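Local coordinates for magnesium and cobalt efflux protein CorC (PDB 2PLI), which probably takes part in the transport of magnesium and cobalt ions, this chain being its transporter-associated domain, at residues D30-F34 against F35-Y39. Numbering follows the deposited sequence.
Sequences DINTF and FGTEY
The carboxamide of N32, on the flank of the last helical turn, grips the chain as it doubles back alongside the helix. N32 OD1 accepts two bonds: the hydroxyl OG1 of T37, 2.8 Å away, lies in the carbonyl plane on a lone pair, whereas the amide N of Y39, at 3.0 Å from OD1, is tilted 32° from that plane. On the other branch, N32 ND2 donates to Y39 O at 2.9 Å, almost straight (165°) and within the amide plane, so the side-chain amide pairs with both backbone polar atoms of Y39 and its rotation is fixed. T37 chi1 of 50° sets OG1 between its backbone N and carbonyl carbon, facing the helix.

In the backbone, F35 N donates to I31 O in a regular i to i+4 helical bond, while the next, G36 N to N32 O, is weak. G36, first to leave helical phi/psi, ends helix 28-35 as a glycine with positive phi and opens the loop to helix 47-55.

Apolar side chains pack this helix end against the sheet, F35 and Y39 on L70, I31 and F35 on I22. F34 CD2 sits over the centre of the F35 ring in an edge-to-face pair, centroids 4.7 Å apart, and W20 meets both rings edge-to-face. I31 CG2 touches the edge of the Y39 ring at CE2 (3.8 Å), while Y39 OH bonds to I67 O.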
loop_
_atom_site.group_PDB
_atom_site.type_symbol
_atom_site.label_atom_id
_atom_site.label_comp_id
_atom_site.label_asym_id
_atom_site.label_seq_id
_atom_site.Cartn_x
_atom_site.Cartn_y
_atom_site.Cartn_z
ATOM N N ASP A 30 -5.380 6.490 -0.199
ATOM C CA ASP A 30 -4.497 5.622 0.560
ATOM C C ASP A 30 -4.181 6.157 1.954
ATOM O O ASP A 30 -4.052 5.384 2.942
ATOM C CB ASP A 30 -3.271 5.285 -0.260
ATOM C CG ASP A 30 -3.648 4.521 -1.545
ATOM O OD1 ASP A 30 -4.485 3.584 -1.496
ATOM O OD2 ASP A 30 -3.185 4.933 -2.629
ATOM N N ILE A 31 -4.155 7.485 2.178
ATOM C CA ILE A 31 -4.120 8.145 3.474
ATOM C C ILE A 31 -5.374 7.770 4.258
ATOM O O ILE A 31 -5.314 7.401 5.412
ATOM C CB ILE A 31 -4.043 9.676 3.296
ATOM C CG1 ILE A 31 -2.693 10.064 2.634
ATOM C CG2 ILE A 31 -4.244 10.388 4.629
ATOM C CD1 ILE A 31 -1.416 9.895 3.503
ATOM N N ASN A 32 -6.511 7.796 3.579
ATOM C CA ASN A 32 -7.766 7.548 4.273
ATOM C C ASN A 32 -7.856 6.127 4.793
ATOM O O ASN A 32 -8.316 5.890 5.905
ATOM C CB ASN A 32 -8.956 7.877 3.366
ATOM C CG ASN A 32 -9.180 9.382 3.215
ATOM O OD1 ASN A 32 -8.733 10.200 4.026
ATOM N ND2 ASN A 32 -9.933 9.740 2.193
ATOM N N THR A 33 -7.401 5.173 3.986
ATOM C CA THR A 33 -7.389 3.768 4.408
ATOM C C THR A 33 -6.487 3.592 5.621
ATOM O O THR A 33 -6.849 2.895 6.583
ATOM C CB THR A 33 -6.974 2.881 3.237
ATOM O OG1 THR A 33 -7.935 3.054 2.204
ATOM C CG2 THR A 33 -6.936 1.413 3.627
ATOM N N PHE A 34 -5.332 4.251 5.568
ATOM C CA PHE A 34 -4.312 4.084 6.599
ATOM C C PHE A 34 -4.742 4.651 7.928
ATOM O O PHE A 34 -4.544 4.012 8.990
ATOM C CB PHE A 34 -2.991 4.673 6.128
ATOM C CG PHE A 34 -1.833 4.395 7.065
ATOM C CD1 PHE A 34 -0.965 3.304 6.814
ATOM C CD2 PHE A 34 -1.568 5.212 8.160
ATOM C CE1 PHE A 34 0.115 3.051 7.619
ATOM C CE2 PHE A 34 -0.500 4.964 8.966
ATOM C CZ PHE A 34 0.333 3.864 8.740
ATOM N N PHE A 35 -5.367 5.826 7.899
ATOM C CA PHE A 35 -5.662 6.557 9.106
ATOM C C PHE A 35 -7.115 6.533 9.521
ATOM O O PHE A 35 -7.440 6.970 10.614
ATOM C CB PHE A 35 -5.249 8.022 8.960
ATOM C CG PHE A 35 -3.770 8.228 8.970
ATOM C CD1 PHE A 35 -3.049 8.115 10.143
ATOM C CD2 PHE A 35 -3.085 8.520 7.803
ATOM C CE1 PHE A 35 -1.688 8.267 10.148
ATOM C CE2 PHE A 35 -1.726 8.692 7.802
ATOM C CZ PHE A 35 -1.013 8.547 8.963
ATOM N N GLY A 36 -7.984 6.054 8.663
ATOM C CA GLY A 36 -9.427 6.137 8.930
ATOM C C GLY A 36 -10.019 7.544 8.803
ATOM O O GLY A 36 -11.143 7.819 9.295
ATOM N N THR A 37 -9.301 8.425 8.130
ATOM C CA THR A 37 -9.747 9.775 7.779
ATOM C C THR A 37 -10.700 9.723 6.582
ATOM O O THR A 37 -10.818 8.710 5.897
ATOM C CB THR A 37 -8.535 10.679 7.502
ATOM O OG1 THR A 37 -7.650 10.015 6.582
ATOM C CG2 THR A 37 -7.758 10.960 8.801
ATOM N N GLU A 38 -11.374 10.843 6.338
ATOM C CA GLU A 38 -12.294 10.967 5.227
ATOM C C GLU A 38 -12.004 12.241 4.445
ATOM O O GLU A 38 -12.908 13.024 4.088
ATOM C CB GLU A 38 -13.739 10.941 5.757
ATOM C CG GLU A 38 -14.184 9.581 6.273
ATOM C CD GLU A 38 -15.556 9.634 6.933
ATOM O OE1 GLU A 38 -16.352 10.547 6.605
ATOM O OE2 GLU A 38 -15.836 8.758 7.789
ATOM N N TYR A 39 -10.715 12.460 4.189
ATOM C CA TYR A 39 -10.289 13.576 3.407
ATOM C C TYR A 39 -10.781 13.462 1.992
ATOM O O TYR A 39 -10.902 12.383 1.425
ATOM C CB TYR A 39 -8.784 13.629 3.352
ATOM C CG TYR A 39 -8.070 13.777 4.666
ATOM C CD1 TYR A 39 -8.499 14.654 5.637
ATOM C CD2 TYR A 39 -6.892 13.084 4.909
ATOM C CE1 TYR A 39 -7.801 14.816 6.822
ATOM C CE2 TYR A 39 -6.194 13.261 6.066
ATOM C CZ TYR A 39 -6.659 14.099 7.042
ATOM O OH TYR A 39 -5.909 14.228 8.196
HETATM O O HOH W 1 -11.730 6.284 5.695
#